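Local coordinates for dual specificity protein phosphatase 12 (PDB 4KI9), which removes phosphate from phosphotyrosine, phosphoserine and phosphothreonine residues of proteins, and is represented here by its catalytic domain, at residues E3-P6 / G7-F10; A102-M105 / K106-L110; W134-K137 / L138-A141; A151-K154 / Q155-L158. The protein carries 2 engineered substitutions. All blocks are in the same frame, centred on the assembly; numbering follows the deposited sequence.

Contact 1 of 4, residues E3-P6 / G7-F10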
# COMPACT_ATOMS: atom_id res chain seq x y z
N GLU A 3 -3.54 9.89 9.13
CA GLU A 3 -4.85 9.45 8.66
C GLU A 3 -5.13 9.89 7.22
O GLU A 3 -5.09 11.08 6.92
CB GLU A 3 -5.93 10.00 9.58
CG GLU A 3 -7.34 9.64 9.16
CD GLU A 3 -8.34 9.89 10.27
OE1 GLU A 3 -9.53 9.54 10.09
OE2 GLU A 3 -7.94 10.44 11.31
N VAL A 4 -5.43 8.93 6.35
CA VAL A 4 -5.65 9.21 4.93
C VAL A 4 -7.11 9.54 4.68
O VAL A 4 -7.45 10.38 3.85
CB VAL A 4 -5.30 7.98 4.05
CG1 VAL A 4 -5.49 8.30 2.57
CG2 VAL A 4 -3.88 7.52 4.31
N GLN A 5 -7.97 8.83 5.40
CA GLN A 5 -9.40 9.04 5.38
C GLN A 5 -9.91 8.29 6.60
O GLN A 5 -9.13 7.60 7.25
CB GLN A 5 -10.01 8.53 4.07
CG GLN A 5 -9.67 7.10 3.69
CD GLN A 5 -10.04 6.79 2.26
OE1 GLN A 5 -9.80 7.59 1.36
NE2 GLN A 5 -10.68 5.64 2.03
N PRO A 6 -11.20 8.44 6.97
CA PRO A 6 -11.57 7.81 8.24
C PRO A 6 -11.36 6.29 8.26
O PRO A 6 -11.76 5.58 7.33
CB PRO A 6 -13.05 8.19 8.42
CG PRO A 6 -13.49 8.79 7.11
CD PRO A 6 -12.26 9.32 6.45
N GLY A 7 -10.70 5.80 9.30
CA GLY A 7 -10.42 4.38 9.46
C GLY A 7 -9.22 3.88 8.66
O GLY A 7 -8.94 2.68 8.65
N LEU A 8 -8.50 4.77 8.01
CA LEU A 8 -7.37 4.34 7.17
C LEU A 8 -6.12 5.18 7.43
O LEU A 8 -6.10 6.39 7.17
CB LEU A 8 -7.77 4.39 5.69
CG LEU A 8 -7.09 3.49 4.64
CD1 LEU A 8 -6.72 4.29 3.41
CD2 LEU A 8 -5.90 2.68 5.16
N TYR A 9 -5.08 4.52 7.93
CA TYR A 9 -3.87 5.21 8.38
C TYR A 9 -2.64 4.63 7.70
O TYR A 9 -2.64 3.46 7.29
CB TYR A 9 -3.72 5.06 9.90
CG TYR A 9 -4.86 5.62 10.73
CD1 TYR A 9 -6.06 4.93 10.88
CD2 TYR A 9 -4.73 6.84 11.39
CE1 TYR A 9 -7.10 5.44 11.65
CE2 TYR A 9 -5.76 7.37 12.15
CZ TYR A 9 -6.94 6.67 12.28
OH TYR A 9 -7.95 7.20 13.05
N PHE A 10 -1.59 5.44 7.56
CA PHE A 10 -0.30 4.92 7.12
C PHE A 10 0.84 5.56 7.90
O PHE A 10 0.69 6.64 8.47
CB PHE A 10 -0.11 5.06 5.60
CG PHE A 10 0.37 6.43 5.17
CD1 PHE A 10 -0.54 7.46 4.96
CD2 PHE A 10 1.71 6.67 4.93
CE1 PHE A 10 -0.11 8.71 4.54
CE2 PHE A 10 2.15 7.94 4.52
CZ PHE A 10 1.24 8.95 4.32

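Contact 2 of 4, residues A102-M105 / K106-L110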
# COMPACT_ATOMS: atom_id res chain seq x y z
N ALA A 102 -2.41 2.82 -4.34
CA ALA A 102 -3.09 1.79 -5.11
C ALA A 102 -4.51 1.60 -4.61
O ALA A 102 -5.46 1.44 -5.39
CB ALA A 102 -2.31 0.48 -5.06
N PHE A 103 -4.68 1.63 -3.30
CA PHE A 103 -6.01 1.48 -2.71
C PHE A 103 -6.94 2.63 -3.11
O PHE A 103 -8.10 2.42 -3.47
CB PHE A 103 -5.90 1.44 -1.19
CG PHE A 103 -7.23 1.43 -0.50
CD1 PHE A 103 -7.92 0.23 -0.31
CD2 PHE A 103 -7.79 2.61 -0.04
CE1 PHE A 103 -9.14 0.22 0.33
CE2 PHE A 103 -9.01 2.61 0.58
CZ PHE A 103 -9.69 1.41 0.77
N LEU A 104 -6.42 3.85 -3.03
CA LEU A 104 -7.18 5.02 -3.44
C LEU A 104 -7.51 4.92 -4.92
O LEU A 104 -8.64 5.18 -5.31
CB LEU A 104 -6.39 6.30 -3.15
CG LEU A 104 -6.20 6.65 -1.68
CD1 LEU A 104 -5.42 7.96 -1.53
CD2 LEU A 104 -7.56 6.73 -0.95
N MET A 105 -6.54 4.52 -5.73
CA MET A 105 -6.76 4.34 -7.16
C MET A 105 -7.90 3.35 -7.46
O MET A 105 -8.81 3.66 -8.22
CB MET A 105 -5.47 3.86 -7.86
CG MET A 105 -4.36 4.91 -7.94
SD MET A 105 -2.81 4.22 -8.52
CE MET A 105 -3.27 3.70 -10.17
N LYS A 106 -7.83 2.17 -6.87
CA LYS A 106 -8.80 1.12 -7.20
C LYS A 106 -10.19 1.41 -6.64
O LYS A 106 -11.18 1.27 -7.36
CB LYS A 106 -8.29 -0.25 -6.75
CG LYS A 106 -9.15 -1.40 -7.26
CD LYS A 106 -8.54 -2.76 -6.95
CE LYS A 106 -9.26 -3.84 -7.75
NZ LYS A 106 -8.55 -5.15 -7.75
N THR A 107 -10.28 1.82 -5.38
CA THR A 107 -11.59 2.08 -4.78
C THR A 107 -12.32 3.25 -5.45
O THR A 107 -13.51 3.17 -5.74
CB THR A 107 -11.53 2.31 -3.25
OG1 THR A 107 -10.59 3.35 -2.94
CG2 THR A 107 -11.12 1.04 -2.53
N ASP A 108 -11.59 4.33 -5.71
CA ASP A 108 -12.17 5.52 -6.31
C ASP A 108 -12.10 5.54 -7.84
O ASP A 108 -12.62 6.47 -8.46
CB ASP A 108 -11.48 6.78 -5.77
CG ASP A 108 -11.67 6.96 -4.28
OD1 ASP A 108 -10.92 7.76 -3.69
OD2 ASP A 108 -12.56 6.30 -3.70
N GLN A 109 -11.47 4.54 -8.43
CA GLN A 109 -11.23 4.53 -9.88
C GLN A 109 -10.57 5.84 -10.27
O GLN A 109 -11.06 6.56 -11.14
CB GLN A 109 -12.54 4.34 -10.65
CG GLN A 109 -13.35 3.15 -10.21
CD GLN A 109 -13.43 2.07 -11.27
OE1 GLN A 109 -12.42 1.71 -11.88
NE2 GLN A 109 -14.63 1.54 -11.49
N LEU A 110 -9.47 6.16 -9.60
CA LEU A 110 -8.78 7.45 -9.77
C LEU A 110 -7.44 7.21 -10.44
O LEU A 110 -6.71 6.31 -10.03
CB LEU A 110 -8.48 8.05 -8.40
CG LEU A 110 -9.24 9.19 -7.76
CD1 LEU A 110 -8.48 9.61 -6.51
CD2 LEU A 110 -9.40 10.37 -8.71

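Contact 3 of 4, residues W134-K137 / L138-A141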
# COMPACT_ATOMS: atom_id res chain seq x y z
N TRP A 134 6.00 3.82 -11.68
CA TRP A 134 5.78 3.15 -12.95
C TRP A 134 4.79 1.98 -12.81
O TRP A 134 3.87 1.81 -13.61
CB TRP A 134 7.12 2.68 -13.53
CG TRP A 134 7.03 1.77 -14.71
CD1 TRP A 134 7.39 0.44 -14.75
CD2 TRP A 134 6.55 2.10 -16.01
NE1 TRP A 134 7.17 -0.06 -16.02
CE2 TRP A 134 6.65 0.93 -16.80
CE3 TRP A 134 6.05 3.27 -16.59
CZ2 TRP A 134 6.27 0.91 -18.14
CZ3 TRP A 134 5.66 3.24 -17.92
CH2 TRP A 134 5.77 2.07 -18.68
N GLN A 135 4.98 1.18 -11.76
CA GLN A 135 4.07 0.06 -11.48
C GLN A 135 2.63 0.50 -11.28
O GLN A 135 1.71 -0.15 -11.76
CB GLN A 135 4.58 -0.77 -10.28
CG GLN A 135 5.84 -1.58 -10.63
CD GLN A 135 6.55 -2.12 -9.40
OE1 GLN A 135 5.93 -2.63 -8.47
NE2 GLN A 135 7.87 -1.99 -9.40
N LEU A 136 2.42 1.61 -10.59
CA LEU A 136 1.06 2.11 -10.42
C LEU A 136 0.47 2.63 -11.73
O LEU A 136 -0.75 2.57 -11.94
CB LEU A 136 0.99 3.19 -9.34
CG LEU A 136 1.17 2.65 -7.92
CD1 LEU A 136 1.21 3.81 -6.94
CD2 LEU A 136 0.04 1.70 -7.57
N LYS A 137 1.32 3.14 -12.62
CA LYS A 137 0.85 3.54 -13.94
C LYS A 137 0.38 2.32 -14.73
O LYS A 137 -0.65 2.36 -15.39
CB LYS A 137 1.94 4.33 -14.70
CG LYS A 137 2.13 5.71 -14.10
CD LYS A 137 3.19 6.53 -14.82
CE LYS A 137 3.37 7.86 -14.12
NZ LYS A 137 4.69 8.48 -14.41
N LEU A 138 1.13 1.22 -14.60
CA LEU A 138 0.73 -0.04 -15.23
C LEU A 138 -0.59 -0.55 -14.65
O LEU A 138 -1.44 -1.02 -15.38
CB LEU A 138 1.80 -1.10 -15.06
CG LEU A 138 3.17 -0.76 -15.66
CD1 LEU A 138 4.03 -1.99 -15.66
CD2 LEU A 138 3.05 -0.20 -17.08
N TYR A 139 -0.71 -0.47 -13.33
CA TYR A 139 -1.94 -0.83 -12.61
C TYR A 139 -3.16 -0.09 -13.18
O TYR A 139 -4.17 -0.70 -13.47
CB TYR A 139 -1.76 -0.50 -11.13
CG TYR A 139 -2.73 -1.16 -10.15
CD1 TYR A 139 -2.93 -2.54 -10.15
CD2 TYR A 139 -3.37 -0.39 -9.18
CE1 TYR A 139 -3.78 -3.14 -9.22
CE2 TYR A 139 -4.23 -0.98 -8.25
CZ TYR A 139 -4.42 -2.35 -8.26
OH TYR A 139 -5.26 -2.93 -7.34
N GLN A 140 -3.05 1.23 -13.33
CA GLN A 140 -4.10 2.03 -13.96
C GLN A 140 -4.35 1.57 -15.41
O GLN A 140 -5.49 1.31 -15.81
CB GLN A 140 -3.72 3.52 -13.94
CG GLN A 140 -4.70 4.44 -14.69
CD GLN A 140 -4.25 5.90 -14.67
OE1 GLN A 140 -3.45 6.30 -13.82
NE2 GLN A 140 -4.76 6.69 -15.61
N ALA A 141 -3.28 1.46 -16.18
CA ALA A 141 -3.39 1.05 -17.58
C ALA A 141 -4.09 -0.31 -17.73
O ALA A 141 -4.74 -0.56 -18.73
CB ALA A 141 -2.02 1.03 -18.25

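Contact 4 of 4, residues A151-K154 / Q155-L158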
# COMPACT_ATOMS: atom_id res chain seq x y z
N ALA A 151 -1.10 -8.20 -21.97
CA ALA A 151 0.20 -8.03 -22.57
C ALA A 151 1.05 -7.09 -21.72
O ALA A 151 2.27 -7.23 -21.67
CB ALA A 151 0.08 -7.50 -24.01
N ILE A 152 0.39 -6.13 -21.08
CA ILE A 152 1.09 -5.20 -20.19
C ILE A 152 1.77 -5.95 -19.03
O ILE A 152 2.94 -5.71 -18.73
CB ILE A 152 0.15 -4.12 -19.61
CG1 ILE A 152 -0.22 -3.11 -20.68
CG2 ILE A 152 0.81 -3.39 -18.43
CD1 ILE A 152 -1.26 -2.14 -20.21
N TYR A 153 1.04 -6.86 -18.40
CA TYR A 153 1.60 -7.63 -17.28
C TYR A 153 2.70 -8.57 -17.74
O TYR A 153 3.74 -8.70 -17.09
CB TYR A 153 0.51 -8.43 -16.53
CG TYR A 153 1.07 -9.08 -15.28
CD1 TYR A 153 1.35 -10.44 -15.25
CD2 TYR A 153 1.36 -8.33 -14.15
CE1 TYR A 153 1.88 -11.04 -14.11
CE2 TYR A 153 1.89 -8.92 -13.00
CZ TYR A 153 2.15 -10.27 -12.99
OH TYR A 153 2.69 -10.86 -11.86
N LYS A 154 2.47 -9.25 -18.86
CA LYS A 154 3.47 -10.19 -19.35
C LYS A 154 4.77 -9.48 -19.68
O LYS A 154 5.84 -9.94 -19.31
CB LYS A 154 2.94 -10.99 -20.54
CG LYS A 154 1.82 -11.95 -20.16
CD LYS A 154 1.10 -12.49 -21.38
CE LYS A 154 -0.03 -13.42 -20.96
NZ LYS A 154 -0.93 -13.75 -22.10
N GLN A 155 4.68 -8.33 -20.37
CA GLN A 155 5.89 -7.59 -20.73
C GLN A 155 6.62 -7.12 -19.47
O GLN A 155 7.85 -7.19 -19.39
CB GLN A 155 5.56 -6.40 -21.63
CG GLN A 155 6.79 -5.67 -22.13
CD GLN A 155 7.59 -6.50 -23.12
OE1 GLN A 155 7.07 -7.47 -23.70
NE2 GLN A 155 8.85 -6.13 -23.32
N TYR A 156 5.87 -6.66 -18.48
CA TYR A 156 6.43 -6.22 -17.22
C TYR A 156 7.20 -7.33 -16.49
O TYR A 156 8.27 -7.09 -15.93
CB TYR A 156 5.29 -5.71 -16.32
CG TYR A 156 5.64 -5.52 -14.87
CD1 TYR A 156 5.29 -6.46 -13.90
CD2 TYR A 156 6.28 -4.36 -14.44
CE1 TYR A 156 5.59 -6.27 -12.56
CE2 TYR A 156 6.59 -4.16 -13.10
CZ TYR A 156 6.23 -5.12 -12.16
OH TYR A 156 6.52 -4.91 -10.83
N ARG A 157 6.65 -8.54 -16.49
CA ARG A 157 7.31 -9.67 -15.83
C ARG A 157 8.55 -10.16 -16.60
O ARG A 157 9.54 -10.57 -16.01
CB ARG A 157 6.32 -10.82 -15.58
CG ARG A 157 5.25 -10.54 -14.49
CD ARG A 157 5.83 -10.31 -13.10
NE ARG A 157 6.89 -11.28 -12.80
CZ ARG A 157 7.91 -11.05 -11.98
NH1 ARG A 157 8.01 -9.90 -11.32
NH2 ARG A 157 8.84 -11.99 -11.81
N LEU A 158 8.49 -10.11 -17.93
CA LEU A 158 9.68 -10.42 -18.72
C LEU A 158 10.79 -9.43 -18.38
O LEU A 158 11.96 -9.82 -18.25
CB LEU A 158 9.38 -10.37 -20.22
CG LEU A 158 8.42 -11.41 -20.80
CD1 LEU A 158 8.20 -11.15 -22.27
CD2 LEU A 158 8.99 -12.81 -20.58

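Contact 1 of 4, residues E3-P6 / G7-F10
Residues Gln5 to Leu8 form a type II beta turn, in which Leu8 N gives a hydrogen bond to Gln5 O at 3.0 Å, and Val4 N reaches Leu8 O at 2.8 Å on a nearly straight bond (165°). Two residues, Val4 and Gln5, stand opposite the single Leu8: a classic beta bulge. The hairpin register slips by one before Glu3 pairs with Tyr9. The positive phi of Gly7 (81°) suits a glycine.

Glu3 lies over the Tyr9 ring. Its CG sits above one face, and its CB is 3.7 Å from Tyr9 CE2. The chain is extended, with CG anti to the backbone N (chi1 178°), and this carries the carboxylate out toward the phenol. Glu3 OE2 stops 3.7 Å from Tyr9 OH. Val4 points one methyl, CG2, at the edge of the Phe10 ring, 3.4 Å from Phe10 CD1. Gln5 CG packs on Leu8 CB at 3.9 Å.

On the other side the chain pairs with strand 84-88: Gly7 bonds to Val85, and Tyr9 to Val85 and Val87. Phe10 touches Val97 and Ile100 of helix 95-108, and its side chain is about 5 Å from Gly92 of the substrate-binding loop.

Backbone bonds therefore fix the turn, while the side chains add mostly carbon contacts. The polar ends of Glu3 and Tyr9 come near each other at the exposed side, whereas Leu8 and Phe10 are buried.

Contact 2 of 4, residues A102-M105 / K106-L110
The last turns of helix 95-108, which follows the phosphate-binding loop of the phosphatase fold, set Phe103 and Met105 against Thr107 and Leu110. Phe103 O takes two bonds. Thr107 N reaches it at 3.0 Å and Thr107 OG1 at 2.7 Å, from opposite faces of the carbonyl plane. The threonine hydroxyl lies between its own backbone N and carbonyl carbon (chi1 54°), which turns it back to the preceding helical turn. Thr107 CG2, the methyl, rests over one face of the Phe103 ring, 3.8 Å from the centroid and a little off its centre, as a CH-pi contact.

At the helix end Gln109 has positive phi. Leu110 N then bonds to Met105 O at 2.9 Å, in the carbonyl plane and on a lone pair. With a weak bond from Gln109 N to Lys106 O, this fits a Schellman motif. Met105 CG lies 3.4 Å from Leu110 O.

With an alanine at Phe103, the Thr107 methyl would probably lose the ring beneath it, and a gap would open toward Val72 and Ile75.

Lys106 makes a salt bridge with Asp69. Phe103 faces helix 68-80, Leu104 touches strand 2-5 and helix 112-122, and Met105 packs between helices 112-122 and 130-141.

Contact 3 of 4, residues W134-K137 / L138-A141
Trp134 starts the contact by taking Leu138 one turn later onto its indole. Leu138 CD2 stands over one face of the six-membered ring, 3.9 Å from its centroid and displaced from the middle, in a CH-pi contact. The nearest ring atom is Trp134 CZ2, at 3.6 Å from Leu138 CD2. The other methyl, Leu138 CD1, lies 3.7 Å from Trp134 NE1. Trp134 has CG anti to the backbone N (chi1 169°), which swings the indole along the helix toward Leu138. The backbone adds a bond from Leu138 N to Trp134 O.

Gln135 comes next. Its carbonyl accepts from Tyr139 N at 2.9 Å. Its amide is used outside the helix: OE1 takes Leu64 N and Leu65 N, and NE2 gives to Thr62 O.

Leu136 sends CD2 toward the Tyr139 ring, 4.3 Å from Tyr139 CD2, a looser apolar contact. Its carbonyl accepts from Gln140 N at 3.0 Å.

Lys137 closes the series. Lys137 O takes Ala141 N at 2.9 Å.

Helix 130-141 is packed from several sides: Leu138 and Ala141 touch helix 151-160, while Leu136, Tyr139 and Gln140 touch helix 95-108. Tyr139 OH bonds to Asp69 of helix 68-80, and Gln140 OE1 bonds to Phe112 N of helix 112-122.

Contact 4 of 4, residues A151-K154 / Q155-L158
The Tyr153 ring carries Arg157 on one face. Arg157 CG stands off-centre above it, 3.4 Å from Tyr153 CE1. Tyr156 CD1 comes to the same ring obliquely, 4.3 Å from Tyr153 CE2. In turn, Tyr153 O approaches the rim of the Tyr156 ring.

The arginine chain runs alongside the tyrosine in the same direction. The arginine CG contact is a CH-pi contact, made by a methylene rather than by the charged group. Arg157 CD then reaches the phenol, 3.4 Å from Tyr153 OH. The bend at chi2 (-63°) lays CD along the ring toward the phenol oxygen. The guanidinium plane is 36° from the ring plane and meets Tyr153 OH only obliquely.

The backbone bonds are those of a regular helix. Arg157 N bonds to Tyr153 O at 3.0 Å, and Leu158 N to Lys154 O at 3.0 Å.

Replacing Tyr153 by an alanine would probably leave the arginine methylenes without a ring to lie on, and Ser66 OG without its hydroxyl mate.

The polar ends are tied to one loop. Arg157 NH1 makes a salt bridge with Asp63, whose other oxygen bonds Tyr156 OH, and Tyr153 OH bonds Ser66. The ring packs on the methylenes, and Asp63 probably balances the guanidinium charge. Together these contacts anchor helix 151-160 to the segment around Asp63.

How the contacts relate
The four contacts follow one another along the chain and form a row across the catalytic domain. Contact 1 is the hairpin of strands 2-5 and 8-11 at one edge of the mixed sheet. Contact 2, on helix 95-108, touches it through Gln5 with Leu104. Contact 3, on helix 130-141, packs against contact 2 through Met105 and Leu136, with centres about 12 Å apart. Contact 4, on helix 151-160, meets contact 3 through Leu138 and Tyr156, again about 12 Å between centres. Contacts 1 and 4 have centres about 32 Å apart, on opposite sides of the chain's centre. Contiguous packing thus joins the sheet to the last helix through the two intervening helices, 95-108 and 130-141.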